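Local coordinates for hypothetical protein MTH1187 (Methanothermobacter thermautotrophicus, PDB 1LXN), which is of unknown function but probably binds thiamine or a related small molecule, at residues Ala24-Glu27 with Ala28-Leu32; Glu62-Gln66 with Ala67-Arg71; Asp79-Asp83 with Ala84-Leu88; Asp90-Glu93 with Ser94-Lys98. All blocks are in the same frame, centred on the assembly; numbering follows the deposited sequence.

Contact 1 of 4, residues Ala24-Glu27 with Ala28-Leu32; sequences AAVE and ALKKL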
ATOM      1  N   ALA A  24      10.748  -4.932   1.701  1.00 15.76           N
ATOM      2  CA  ALA A  24      10.676  -5.869   0.578  1.00 18.20           C
ATOM      3  C   ALA A  24       9.324  -5.727  -0.141  1.00 18.79           C
ATOM      4  O   ALA A  24       9.252  -5.814  -1.366  1.00 20.36           O
ATOM      5  CB  ALA A  24      10.858  -7.303   1.059  1.00 16.46           C
ATOM      6  N   ALA A  25       8.254  -5.523   0.621  1.00 17.18           N
ATOM      7  CA  ALA A  25       6.934  -5.354   0.020  1.00 18.27           C
ATOM      8  C   ALA A  25       6.923  -4.095  -0.838  1.00 18.84           C
ATOM      9  O   ALA A  25       6.431  -4.108  -1.965  1.00 18.88           O
ATOM     10  CB  ALA A  25       5.861  -5.254   1.101  1.00 17.07           C
ATOM     11  N   VAL A  26       7.478  -3.008  -0.305  1.00 20.15           N
ATOM     12  CA  VAL A  26       7.509  -1.744  -1.033  1.00 21.16           C
ATOM     13  C   VAL A  26       8.390  -1.843  -2.273  1.00 24.28           C
ATOM     14  O   VAL A  26       8.061  -1.291  -3.328  1.00 24.56           O
ATOM     15  CB  VAL A  26       8.018  -0.595  -0.130  1.00 22.18           C
ATOM     16  CG1 VAL A  26       8.130   0.701  -0.937  1.00 19.32           C
ATOM     17  CG2 VAL A  26       7.061  -0.404   1.055  1.00 20.43           C
ATOM     18  N   GLU A  27       9.505  -2.552  -2.143  1.00 24.35           N
ATOM     19  CA  GLU A  27      10.426  -2.721  -3.255  1.00 25.26           C
ATOM     20  C   GLU A  27       9.690  -3.393  -4.416  1.00 24.42           C
ATOM     21  O   GLU A  27       9.932  -3.076  -5.583  1.00 22.07           O
ATOM     22  CB  GLU A  27      11.614  -3.584  -2.827  1.00 28.82           C
ATOM     23  CG  GLU A  27      12.888  -3.314  -3.609  1.00 37.75           C
ATOM     24  CD  GLU A  27      13.703  -2.164  -3.024  1.00 43.89           C
ATOM     25  OE1 GLU A  27      14.250  -2.332  -1.905  1.00 47.07           O
ATOM     26  OE2 GLU A  27      13.792  -1.097  -3.675  1.00 44.47           O
ATOM     27  N   ALA A  28       8.791  -4.321  -4.094  1.00 21.95           N
ATOM     28  CA  ALA A  28       8.026  -5.016  -5.126  1.00 23.38           C
ATOM     29  C   ALA A  28       7.000  -4.069  -5.747  1.00 24.30           C
ATOM     30  O   ALA A  28       6.751  -4.119  -6.950  1.00 22.40           O
ATOM     31  CB  ALA A  28       7.333  -6.239  -4.536  1.00 22.46           C
ATOM     32  N   LEU A  29       6.416  -3.208  -4.911  1.00 26.67           N
ATOM     33  CA  LEU A  29       5.423  -2.215  -5.334  1.00 29.08           C
ATOM     34  C   LEU A  29       6.021  -1.237  -6.337  1.00 29.59           C
ATOM     35  O   LEU A  29       5.389  -0.884  -7.329  1.00 32.31           O
ATOM     36  CB  LEU A  29       4.933  -1.393  -4.133  1.00 29.25           C
ATOM     37  CG  LEU A  29       3.818  -1.913  -3.241  1.00 30.57           C
ATOM     38  CD1 LEU A  29       3.743  -1.085  -1.967  1.00 30.25           C
ATOM     39  CD2 LEU A  29       2.504  -1.846  -4.000  1.00 34.37           C
ATOM     40  N   LYS A  30       7.237  -0.792  -6.044  1.00 30.03           N
ATOM     41  CA  LYS A  30       7.954   0.170  -6.876  1.00 30.53           C
ATOM     42  C   LYS A  30       8.090  -0.225  -8.343  1.00 28.84           C
ATOM     43  O   LYS A  30       8.327   0.633  -9.191  1.00 29.66           O
ATOM     44  CB  LYS A  30       9.355   0.410  -6.300  1.00 30.58           C
ATOM     45  CG  LYS A  30       9.362   1.040  -4.923  1.00 35.70           C
ATOM     46  CD  LYS A  30      10.767   1.076  -4.320  1.00 37.29           C
ATOM     47  CE  LYS A  30      11.724   1.930  -5.139  1.00 39.61           C
ATOM     48  NZ  LYS A  30      13.089   1.977  -4.525  1.00 41.25           N
ATOM     49  N   LYS A  31       7.960  -1.513  -8.638  1.00 26.08           N
ATOM     50  CA  LYS A  31       8.102  -1.988 -10.009  1.00 25.82           C
ATOM     51  C   LYS A  31       6.858  -1.797 -10.870  1.00 25.22           C
ATOM     52  O   LYS A  31       6.932  -1.907 -12.094  1.00 23.85           O
ATOM     53  CB  LYS A  31       8.501  -3.465 -10.016  1.00 26.09           C
ATOM     54  CG  LYS A  31       9.754  -3.770  -9.213  1.00 26.21           C
ATOM     55  CD  LYS A  31      10.179  -5.215  -9.407  1.00 30.31           C
ATOM     56  CE  LYS A  31      11.332  -5.586  -8.484  1.00 31.91           C
ATOM     57  NZ  LYS A  31      12.360  -4.511  -8.459  1.00 31.50           N
ATOM     58  N   LEU A  32       5.720  -1.521 -10.238  1.00 24.28           N
ATOM     59  CA  LEU A  32       4.476  -1.320 -10.976  1.00 25.07           C
ATOM     60  C   LEU A  32       4.244   0.161 -11.213  1.00 24.93           C
ATOM     61  O   LEU A  32       4.907   1.001 -10.611  1.00 24.39           O
ATOM     62  CB  LEU A  32       3.283  -1.930 -10.221  1.00 23.92           C
ATOM     63  CG  LEU A  32       3.147  -3.463 -10.239  1.00 25.47           C
ATOM     64  CD1 LEU A  32       3.080  -3.953 -11.688  1.00 25.06           C
ATOM     65  CD2 LEU A  32       4.320  -4.116  -9.530  1.00 21.30           C
TER

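Contact 2 of 4, residues Glu62-Gln66 with Ala67-Arg71; sequences EAVLQ and AGSDR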
ATOM      1  N   GLU A  62       3.364 -11.128  -2.298  1.00 21.49           N
ATOM      2  CA  GLU A  62       4.265 -12.216  -2.689  1.00 23.62           C
ATOM      3  C   GLU A  62       5.703 -11.984  -2.237  1.00 23.59           C
ATOM      4  O   GLU A  62       6.395 -12.929  -1.879  1.00 22.21           O
ATOM      5  CB  GLU A  62       4.259 -12.394  -4.213  1.00 27.16           C
ATOM      6  CG  GLU A  62       2.874 -12.497  -4.834  1.00 35.73           C
ATOM      7  CD  GLU A  62       2.346 -13.916  -4.909  1.00 41.51           C
ATOM      8  OE1 GLU A  62       2.702 -14.741  -4.035  1.00 43.57           O
ATOM      9  OE2 GLU A  62       1.559 -14.199  -5.844  1.00 43.90           O
ATOM     10  N   ALA A  63       6.152 -10.731  -2.270  1.00 21.69           N
ATOM     11  CA  ALA A  63       7.517 -10.411  -1.869  1.00 22.61           C
ATOM     12  C   ALA A  63       7.766 -10.772  -0.408  1.00 21.60           C
ATOM     13  O   ALA A  63       8.861 -11.191  -0.048  1.00 22.03           O
ATOM     14  CB  ALA A  63       7.808  -8.923  -2.100  1.00 21.28           C
ATOM     15  N   VAL A  64       6.749 -10.613   0.431  1.00 21.74           N
ATOM     16  CA  VAL A  64       6.896 -10.934   1.843  1.00 20.61           C
ATOM     17  C   VAL A  64       6.963 -12.446   2.040  1.00 21.93           C
ATOM     18  O   VAL A  64       7.689 -12.937   2.912  1.00 21.08           O
ATOM     19  CB  VAL A  64       5.754 -10.320   2.671  1.00 20.34           C
ATOM     20  CG1 VAL A  64       5.846 -10.769   4.121  1.00 18.89           C
ATOM     21  CG2 VAL A  64       5.840  -8.801   2.586  1.00 19.83           C
ATOM     22  N   LEU A  65       6.215 -13.187   1.229  1.00 21.02           N
ATOM     23  CA  LEU A  65       6.257 -14.639   1.319  1.00 22.06           C
ATOM     24  C   LEU A  65       7.633 -15.087   0.819  1.00 23.16           C
ATOM     25  O   LEU A  65       8.265 -15.951   1.419  1.00 21.30           O
ATOM     26  CB  LEU A  65       5.166 -15.273   0.452  1.00 21.51           C
ATOM     27  CG  LEU A  65       3.723 -15.212   0.963  1.00 24.89           C
ATOM     28  CD1 LEU A  65       2.742 -15.558  -0.170  1.00 23.12           C
ATOM     29  CD2 LEU A  65       3.565 -16.173   2.136  1.00 23.35           C
ATOM     30  N   GLN A  66       8.091 -14.492  -0.281  1.00 23.25           N
ATOM     31  CA  GLN A  66       9.391 -14.843  -0.844  1.00 28.40           C
ATOM     32  C   GLN A  66      10.508 -14.497   0.120  1.00 27.61           C
ATOM     33  O   GLN A  66      11.534 -15.164   0.149  1.00 27.78           O
ATOM     34  CB  GLN A  66       9.640 -14.112  -2.164  1.00 31.35           C
ATOM     35  CG  GLN A  66       8.754 -14.564  -3.300  1.00 39.62           C
ATOM     36  CD  GLN A  66       9.346 -14.231  -4.659  1.00 43.49           C
ATOM     37  OE1 GLN A  66       9.761 -13.093  -4.912  1.00 46.30           O
ATOM     38  NE2 GLN A  66       9.387 -15.225  -5.545  1.00 44.14           N
ATOM     39  N   ALA A  67      10.295 -13.441   0.897  1.00 27.71           N
ATOM     40  CA  ALA A  67      11.266 -12.982   1.877  1.00 27.47           C
ATOM     41  C   ALA A  67      11.449 -14.028   2.974  1.00 27.58           C
ATOM     42  O   ALA A  67      12.394 -13.955   3.751  1.00 29.49           O
ATOM     43  CB  ALA A  67      10.800 -11.656   2.480  1.00 27.50           C
ATOM     44  N   GLY A  68      10.538 -14.994   3.046  1.00 26.58           N
ATOM     45  CA  GLY A  68      10.667 -16.033   4.054  1.00 26.76           C
ATOM     46  C   GLY A  68       9.516 -16.227   5.029  1.00 26.45           C
ATOM     47  O   GLY A  68       9.556 -17.140   5.858  1.00 25.44           O
ATOM     48  N   SER A  69       8.492 -15.389   4.947  1.00 25.39           N
ATOM     49  CA  SER A  69       7.353 -15.520   5.852  1.00 26.27           C
ATOM     50  C   SER A  69       6.425 -16.656   5.437  1.00 25.35           C
ATOM     51  O   SER A  69       6.115 -16.814   4.255  1.00 26.44           O
ATOM     52  CB  SER A  69       6.560 -14.218   5.908  1.00 26.60           C
ATOM     53  OG  SER A  69       5.506 -14.331   6.847  1.00 29.53           O
ATOM     54  N   ASP A  70       5.987 -17.440   6.418  1.00 24.45           N
ATOM     55  CA  ASP A  70       5.087 -18.561   6.171  1.00 26.52           C
ATOM     56  C   ASP A  70       3.617 -18.191   6.358  1.00 26.58           C
ATOM     57  O   ASP A  70       2.726 -19.016   6.128  1.00 27.87           O
ATOM     58  CB  ASP A  70       5.438 -19.731   7.090  1.00 30.02           C
ATOM     59  CG  ASP A  70       6.604 -20.554   6.567  1.00 33.37           C
ATOM     60  OD1 ASP A  70       7.255 -21.240   7.383  1.00 36.15           O
ATOM     61  OD2 ASP A  70       6.856 -20.528   5.342  1.00 32.37           O
ATOM     62  N   ARG A  71       3.365 -16.960   6.795  1.00 23.54           N
ATOM     63  CA  ARG A  71       1.998 -16.493   6.987  1.00 23.17           C
ATOM     64  C   ARG A  71       1.931 -14.979   6.844  1.00 21.89           C
ATOM     65  O   ARG A  71       2.508 -14.241   7.640  1.00 22.54           O
ATOM     66  CB  ARG A  71       1.463 -16.915   8.359  1.00 22.68           C
ATOM     67  CG  ARG A  71      -0.022 -16.614   8.542  1.00 22.03           C
ATOM     68  CD  ARG A  71      -0.560 -17.109   9.871  1.00 21.09           C
ATOM     69  NE  ARG A  71      -2.000 -16.868   9.989  1.00 22.77           N
ATOM     70  CZ  ARG A  71      -2.751 -17.274  11.014  1.00 25.84           C
ATOM     71  NH1 ARG A  71      -2.203 -17.948  12.019  1.00 21.99           N
ATOM     72  NH2 ARG A  71      -4.055 -17.003  11.038  1.00 26.05           N
TER

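Contact 3 of 4, residues Asp79-Asp83 with Ala84-Leu88; sequences DDRRD and ADRGL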
ATOM      1  N   ASP A  79     -10.211   3.647  -1.930  1.00 22.92           N
ATOM      2  CA  ASP A  79     -11.149   4.760  -1.975  1.00 21.92           C
ATOM      3  C   ASP A  79     -11.210   5.122  -3.457  1.00 21.51           C
ATOM      4  O   ASP A  79     -10.327   5.786  -3.981  1.00 21.97           O
ATOM      5  CB  ASP A  79     -10.633   5.949  -1.159  1.00 22.30           C
ATOM      6  CG  ASP A  79     -11.624   7.113  -1.129  1.00 24.59           C
ATOM      7  OD1 ASP A  79     -11.266   8.188  -0.612  1.00 26.71           O
ATOM      8  OD2 ASP A  79     -12.763   6.954  -1.619  1.00 24.40           O
ATOM      9  N   ASP A  80     -12.252   4.661  -4.133  1.00 23.02           N
ATOM     10  CA  ASP A  80     -12.400   4.908  -5.559  1.00 22.92           C
ATOM     11  C   ASP A  80     -13.489   5.944  -5.810  1.00 23.27           C
ATOM     12  O   ASP A  80     -14.677   5.625  -5.774  1.00 22.49           O
ATOM     13  CB  ASP A  80     -12.742   3.590  -6.258  1.00 23.36           C
ATOM     14  CG  ASP A  80     -12.672   3.684  -7.770  1.00 25.19           C
ATOM     15  OD1 ASP A  80     -12.377   4.779  -8.300  1.00 24.77           O
ATOM     16  OD2 ASP A  80     -12.921   2.647  -8.428  1.00 25.38           O
ATOM     17  N   ARG A  81     -13.080   7.184  -6.058  1.00 21.85           N
ATOM     18  CA  ARG A  81     -14.039   8.253  -6.299  1.00 23.91           C
ATOM     19  C   ARG A  81     -14.068   8.618  -7.780  1.00 24.96           C
ATOM     20  O   ARG A  81     -13.072   9.082  -8.338  1.00 24.25           O
ATOM     21  CB  ARG A  81     -13.692   9.482  -5.451  1.00 22.65           C
ATOM     22  CG  ARG A  81     -14.753  10.568  -5.513  1.00 21.36           C
ATOM     23  CD  ARG A  81     -14.482  11.691  -4.532  1.00 21.95           C
ATOM     24  NE  ARG A  81     -15.559  12.676  -4.546  1.00 22.74           N
ATOM     25  CZ  ARG A  81     -15.558  13.810  -3.852  1.00 23.10           C
ATOM     26  NH1 ARG A  81     -14.530  14.116  -3.067  1.00 18.57           N
ATOM     27  NH2 ARG A  81     -16.581  14.651  -3.960  1.00 23.81           N
ATOM     28  N   ARG A  82     -15.226   8.415  -8.399  1.00 25.34           N
ATOM     29  CA  ARG A  82     -15.407   8.670  -9.823  1.00 26.42           C
ATOM     30  C   ARG A  82     -15.999  10.026 -10.225  1.00 26.95           C
ATOM     31  O   ARG A  82     -15.959  10.384 -11.405  1.00 26.90           O
ATOM     32  CB  ARG A  82     -16.258   7.545 -10.433  1.00 26.66           C
ATOM     33  CG  ARG A  82     -15.627   6.156 -10.322  1.00 28.85           C
ATOM     34  CD  ARG A  82     -14.274   6.124 -11.013  1.00 31.62           C
ATOM     35  NE  ARG A  82     -13.544   4.877 -10.800  1.00 35.68           N
ATOM     36  CZ  ARG A  82     -13.656   3.797 -11.568  1.00 39.25           C
ATOM     37  NH1 ARG A  82     -14.477   3.805 -12.613  1.00 39.74           N
ATOM     38  NH2 ARG A  82     -12.933   2.713 -11.303  1.00 36.30           N
ATOM     39  N   ASP A  83     -16.556  10.780  -9.278  1.00 24.64           N
ATOM     40  CA  ASP A  83     -17.133  12.075  -9.631  1.00 24.70           C
ATOM     41  C   ASP A  83     -16.185  13.237  -9.340  1.00 26.63           C
ATOM     42  O   ASP A  83     -16.579  14.400  -9.412  1.00 26.23           O
ATOM     43  CB  ASP A  83     -18.478  12.300  -8.919  1.00 22.26           C
ATOM     44  CG  ASP A  83     -18.369  12.240  -7.400  1.00 22.75           C
ATOM     45  OD1 ASP A  83     -17.269  11.968  -6.878  1.00 21.99           O
ATOM     46  OD2 ASP A  83     -19.398  12.459  -6.719  1.00 21.40           O
ATOM     47  N   ALA A  84     -14.935  12.915  -9.021  1.00 27.03           N
ATOM     48  CA  ALA A  84     -13.925  13.937  -8.740  1.00 27.84           C
ATOM     49  C   ALA A  84     -12.546  13.301  -8.699  1.00 28.51           C
ATOM     50  O   ALA A  84     -12.403  12.142  -8.312  1.00 28.09           O
ATOM     51  CB  ALA A  84     -14.218  14.625  -7.410  1.00 25.53           C
ATOM     52  N   ASP A  85     -11.537  14.060  -9.113  1.00 30.54           N
ATOM     53  CA  ASP A  85     -10.160  13.583  -9.114  1.00 31.81           C
ATOM     54  C   ASP A  85      -9.511  14.046  -7.816  1.00 31.01           C
ATOM     55  O   ASP A  85      -9.296  15.239  -7.615  1.00 31.60           O
ATOM     56  CB  ASP A  85      -9.400  14.160 -10.311  1.00 36.79           C
ATOM     57  CG  ASP A  85      -9.849  13.560 -11.637  1.00 42.60           C
ATOM     58  OD1 ASP A  85      -9.486  14.122 -12.695  1.00 46.74           O
ATOM     59  OD2 ASP A  85     -10.554  12.524 -11.632  1.00 45.09           O
ATOM     60  N   ARG A  86      -9.199  13.102  -6.934  1.00 27.85           N
ATOM     61  CA  ARG A  86      -8.596  13.441  -5.655  1.00 26.23           C
ATOM     62  C   ARG A  86      -7.421  12.543  -5.304  1.00 26.13           C
ATOM     63  O   ARG A  86      -7.595  11.347  -5.078  1.00 27.58           O
ATOM     64  CB  ARG A  86      -9.642  13.341  -4.539  1.00 26.30           C
ATOM     65  CG  ARG A  86     -10.799  14.321  -4.651  1.00 26.44           C
ATOM     66  CD  ARG A  86     -10.496  15.640  -3.953  1.00 28.06           C
ATOM     67  NE  ARG A  86     -11.677  16.504  -3.891  1.00 28.60           N
ATOM     68  CZ  ARG A  86     -12.164  17.175  -4.931  1.00 28.64           C
ATOM     69  NH1 ARG A  86     -11.568  17.091  -6.115  1.00 27.01           N
ATOM     70  NH2 ARG A  86     -13.259  17.914  -4.790  1.00 27.19           N
ATOM     71  N   GLY A  87      -6.226  13.122  -5.260  1.00 24.68           N
ATOM     72  CA  GLY A  87      -5.054  12.357  -4.886  1.00 22.52           C
ATOM     73  C   GLY A  87      -4.916  12.408  -3.372  1.00 22.67           C
ATOM     74  O   GLY A  87      -5.714  13.057  -2.695  1.00 22.06           O
ATOM     75  N   LEU A  88      -3.907  11.727  -2.837  1.00 21.79           N
ATOM     76  CA  LEU A  88      -3.673  11.692  -1.400  1.00 21.96           C
ATOM     77  C   LEU A  88      -3.574  13.104  -0.819  1.00 23.72           C
ATOM     78  O   LEU A  88      -4.237  13.427   0.172  1.00 23.24           O
ATOM     79  CB  LEU A  88      -2.386  10.904  -1.095  1.00 19.87           C
ATOM     80  CG  LEU A  88      -2.367   9.419  -1.501  1.00 19.54           C
ATOM     81  CD1 LEU A  88      -0.957   8.865  -1.386  1.00 17.27           C
ATOM     82  CD2 LEU A  88      -3.321   8.627  -0.621  1.00 15.98           C
TER

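Contact 4 of 4, residues Asp90-Glu93 with Ser94-Lys98; sequences DKVE and SVKEK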
ATOM      1  N   ASP A  90      -4.602  16.006  -2.132  1.00 28.46           N
ATOM      2  CA  ASP A  90      -5.876  16.718  -2.272  1.00 27.16           C
ATOM      3  C   ASP A  90      -6.803  16.403  -1.104  1.00 25.58           C
ATOM      4  O   ASP A  90      -7.439  17.295  -0.552  1.00 27.14           O
ATOM      5  CB  ASP A  90      -6.601  16.329  -3.571  1.00 28.48           C
ATOM      6  CG  ASP A  90      -5.831  16.711  -4.817  1.00 31.74           C
ATOM      7  OD1 ASP A  90      -5.238  17.810  -4.841  1.00 31.96           O
ATOM      8  OD2 ASP A  90      -5.837  15.915  -5.785  1.00 32.02           O
ATOM      9  N   LYS A  91      -6.877  15.129  -0.737  1.00 23.69           N
ATOM     10  CA  LYS A  91      -7.745  14.707   0.355  1.00 23.25           C
ATOM     11  C   LYS A  91      -7.289  15.266   1.695  1.00 22.55           C
ATOM     12  O   LYS A  91      -8.112  15.630   2.535  1.00 19.90           O
ATOM     13  CB  LYS A  91      -7.813  13.177   0.410  1.00 22.40           C
ATOM     14  CG  LYS A  91      -8.375  12.549  -0.870  1.00 22.21           C
ATOM     15  CD  LYS A  91      -8.331  11.025  -0.821  1.00 22.47           C
ATOM     16  CE  LYS A  91      -9.158  10.468   0.328  1.00 20.56           C
ATOM     17  NZ  LYS A  91      -9.022   8.987   0.380  1.00 21.19           N
ATOM     18  N   VAL A  92      -5.978  15.335   1.898  1.00 23.03           N
ATOM     19  CA  VAL A  92      -5.457  15.874   3.147  1.00 24.32           C
ATOM     20  C   VAL A  92      -5.801  17.358   3.219  1.00 24.10           C
ATOM     21  O   VAL A  92      -6.324  17.829   4.223  1.00 22.83           O
ATOM     22  CB  VAL A  92      -3.914  15.694   3.249  1.00 25.89           C
ATOM     23  CG1 VAL A  92      -3.362  16.490   4.432  1.00 23.86           C
ATOM     24  CG2 VAL A  92      -3.577  14.213   3.420  1.00 25.41           C
ATOM     25  N   GLU A  93      -5.524  18.086   2.141  1.00 26.30           N
ATOM     26  CA  GLU A  93      -5.800  19.522   2.100  1.00 28.20           C
ATOM     27  C   GLU A  93      -7.286  19.866   2.209  1.00 26.83           C
ATOM     28  O   GLU A  93      -7.642  20.905   2.759  1.00 25.39           O
ATOM     29  CB  GLU A  93      -5.218  20.140   0.828  1.00 30.96           C
ATOM     30  CG  GLU A  93      -3.698  20.033   0.725  1.00 39.16           C
ATOM     31  CD  GLU A  93      -2.977  20.623   1.935  1.00 45.17           C
ATOM     32  OE1 GLU A  93      -3.218  21.810   2.255  1.00 49.46           O
ATOM     33  OE2 GLU A  93      -2.164  19.901   2.566  1.00 47.59           O
ATOM     34  N   SER A  94      -8.156  19.001   1.694  1.00 25.68           N
ATOM     35  CA  SER A  94      -9.591  19.263   1.776  1.00 26.14           C
ATOM     36  C   SER A  94     -10.067  19.234   3.217  1.00 24.52           C
ATOM     37  O   SER A  94     -10.911  20.031   3.614  1.00 25.19           O
ATOM     38  CB  SER A  94     -10.389  18.236   0.967  1.00 26.07           C
ATOM     39  OG  SER A  94     -10.246  18.477  -0.419  1.00 28.89           O
ATOM     40  N   VAL A  95      -9.529  18.299   3.993  1.00 23.82           N
ATOM     41  CA  VAL A  95      -9.895  18.169   5.393  1.00 23.11           C
ATOM     42  C   VAL A  95      -9.333  19.337   6.197  1.00 23.78           C
ATOM     43  O   VAL A  95     -10.044  19.959   6.986  1.00 23.26           O
ATOM     44  CB  VAL A  95      -9.369  16.839   5.981  1.00 23.22           C
ATOM     45  CG1 VAL A  95      -9.661  16.769   7.479  1.00 19.54           C
ATOM     46  CG2 VAL A  95     -10.020  15.662   5.260  1.00 20.10           C
ATOM     47  N   LYS A  96      -8.059  19.643   5.984  1.00 25.34           N
ATOM     48  CA  LYS A  96      -7.414  20.740   6.698  1.00 27.33           C
ATOM     49  C   LYS A  96      -8.126  22.061   6.456  1.00 27.18           C
ATOM     50  O   LYS A  96      -8.326  22.835   7.380  1.00 28.02           O
ATOM     51  CB  LYS A  96      -5.945  20.863   6.280  1.00 27.86           C
ATOM     52  CG  LYS A  96      -5.062  19.763   6.854  1.00 31.54           C
ATOM     53  CD  LYS A  96      -3.593  20.004   6.541  1.00 34.01           C
ATOM     54  CE  LYS A  96      -2.707  19.041   7.315  1.00 36.09           C
ATOM     55  NZ  LYS A  96      -1.260  19.237   7.005  1.00 37.65           N
ATOM     56  N   GLU A  97      -8.510  22.307   5.209  1.00 27.95           N
ATOM     57  CA  GLU A  97      -9.202  23.534   4.838  1.00 29.05           C
ATOM     58  C   GLU A  97     -10.503  23.685   5.626  1.00 29.98           C
ATOM     59  O   GLU A  97     -10.927  24.802   5.929  1.00 29.56           O
ATOM     60  CB  GLU A  97      -9.487  23.526   3.332  1.00 28.80           C
ATOM     61  CG  GLU A  97     -10.030  24.830   2.748  1.00 31.96           C
ATOM     62  CD  GLU A  97     -11.526  25.017   2.973  1.00 33.82           C
ATOM     63  OE1 GLU A  97     -12.286  24.039   2.796  1.00 33.02           O
ATOM     64  OE2 GLU A  97     -11.940  26.148   3.310  1.00 33.40           O
ATOM     65  N   LYS A  98     -11.127  22.561   5.967  1.00 29.59           N
ATOM     66  CA  LYS A  98     -12.380  22.594   6.707  1.00 30.46           C
ATOM     67  C   LYS A  98     -12.189  22.695   8.217  1.00 31.96           C
ATOM     68  O   LYS A  98     -13.157  22.882   8.957  1.00 30.60           O
ATOM     69  CB  LYS A  98     -13.237  21.371   6.355  1.00 31.19           C
ATOM     70  CG  LYS A  98     -13.885  21.443   4.964  1.00 32.56           C
ATOM     71  CD  LYS A  98     -14.872  22.609   4.878  1.00 34.62           C
ATOM     72  CE  LYS A  98     -15.607  22.667   3.536  1.00 35.21           C
ATOM     73  NZ  LYS A  98     -14.723  22.962   2.372  1.00 33.88           N
TER

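Contact 1 of 4, residues Ala24-Glu27 with Ala28-Leu32
E27 and K30 reach across one another on the outer side of the last turn of helix 19-29, an i to i+3 salt bridge laid along an amphipathic helix. The glutamate chain bends at its second torsion (86°), which swings the carboxylate round the side of the helix to where K30 NZ can meet it. The lysine runs out and bends at its third (63°), and its NZ comes to E27 OE2 at 3.3 Å, nearly along the C-O axis. A long, flexible pair of opposite charge suits this exposed edge.

The buried side is made of small and branched apolar residues. A25 and A28 carry only methyl groups, which lets helix 50-66 come close at V64 and A63. L29 sets its branch between that helix and L45 of strand 42-47, while its CD1 lies 3.9 Å from V26 CA. V26 touches K30 CG at 4.2 Å with its CG1, and Y36 of strand 35-39 meets both side chains.

Beneath these side chains the helical bonds continue, with L29 N on A25 O. K30 N donates to V26 O at 2.9 Å, the carbonyl pointing almost straight at it, and the aliphatic start of the lysine crowds the same oxygen, with K30 CG 3.1 Å from V26 O.

Contact 2 of 4, residues Glu62-Gln66 with Ala67-Arg71
A67 N donates to A63 O at 2.8 Å, the last ordinary i to i+4 bond of helix 50-66. Beyond it the chain leaves the helix through a Schellman motif. S69 N reaches back five residues to V64 O at 3.3 Å, in the carbonyl plane and fairly straight at 159°. Inside that loop G68 N bonds to L65 O at 3.0 Å, coming from above the carbonyl plane rather than onto a lone pair. G68 has a positive phi of 123°, a conformation in which a CB would jam against the carbonyl oxygen of A67, and this explains the glycine.

The side chains close over the turn. V64 points its CG1 at S69 CB, 3.9 Å away, a methyl-to-methylene contact made possible because CG1 stands anti to the valine's backbone nitrogen. On another side of the helix L65 brings CD2 to 3.4 Å from S69 O. The small S69 fits this buried spot, and its OG makes a weak bond forward to R71 O.

V64 also packs on Y21 and A25 of helix 19-29 and on V8 and P10 of strand 2-10. S69 rests on P10 as well, L65 leans on V72, and R71 pairs by its backbone with L11, leading the chain into strand 72-79.

Contact 3 of 4, residues Asp79-Asp83 with Ala84-Leu88
R81 stretches straight from CG to NE, with CG anti to its backbone nitrogen (-172°), while D83 holds its carboxylate between its own nitrogen and carbonyl carbon (chi1 59°); together these torsions set the arginine beside the acid and against A84. NE of R81 donates to D83 OD1 at 3.0 Å, a salt bridge on the syn side of the carboxylate and near the guanidinium plane. Over one face of that same guanidinium lies the methyl of A84, whose CB is 3.7 Å from R81 NE. Alanine is small enough to lie against the flat group.

This is the exposed loop that carries the chain from strand 72-79 of the antiparallel sheet to helix 88-98, with G87 at the N-cap. Its first limb has a second salt bridge, R82 NE to D80 OD1 at 2.8 Å.

R86 bends at its second torsion and its side chain passes R81 at a slant, R86 NE coming to 3.8 Å from R81 NH1, the guanidinium planes 64° apart. The methyl of A84 also lies over one face of this second group, near its rim. Such close like charges are probably eased by D83 and by the bond from R86 NH1 to D85 O. With an alanine in place of R86 the donor to D85 O is gone, which would probably leave that carbonyl without its mate and open a gap beside A84 CB and R81 NH1. That bond is 3.3 Å long, and its donor stands above the plane of the D85 carbonyl.

Contact 4 of 4, residues Asp90-Glu93 with Ser94-Lys98
S94 faces D90 across one helical turn, and its short side chain doubles back on the backbone. CB stands 3.4 Å from D90 O. From there the first torsion (-73°) places OG anti to the serine's carbonyl carbon, beside its own nitrogen, from where the hydroxyl reaches back to D90 O, donating at 3.0 Å. The same oxygen takes S94 N at 2.9 Å, and the two donors arrive from opposite faces of the carbonyl plane. Serine suits the position because its hydroxyl is just long enough to join a bond the helix already makes. Were the hydroxyl removed, as with an alanine here, D90 O would keep S94 N but is likely to be gripped less firmly, with no donor from S94 on its other face.

On nearly the other side of the helix, V92 and K96 run side by side in the same direction. V92 CG1 touches K96 CE at 3.9 Å, the extended lysine chain laying its methylenes along the valine. Below them K96 N meets V92 O almost straight, at 170°. E93 OE2 lies 4.6 Å from K96 NZ, too far for a salt bridge but probably a mild attraction; next along, K98 NZ and E97 OE1 form a tight one at 2.7 Å.

At the start of the segment the polar ends of D90 and K91 are engaged with G87 and D79. Bonds four residues apart, joined by a serine hydroxyl folded back on the i-4 carbonyl, are characteristic of an alpha helix, here the C-terminal helix 88-98, most of whose contact residues are exposed.

In the fold
From the N terminus, strand 2-10 leads to helix 19-29, and contact 1 lies on the end of that helix, where the chain turns toward strand 35-39. Contact 2 closes helix 50-66 and hands the chain to strand 72-79. These two touch directly, the A28 and A63 methyls meeting, so the two helices pack as a pair. Contact 3 follows in the loop beyond strand 72-79, and contact 4 on helix 88-98 after it; a salt bridge from D79 to K91 joins them. All four contacts are local and come in series, none enclosing or crossing another. Contacts 2 and 4 lie on opposite sides of the chain's centre, their centres about 37 Å apart.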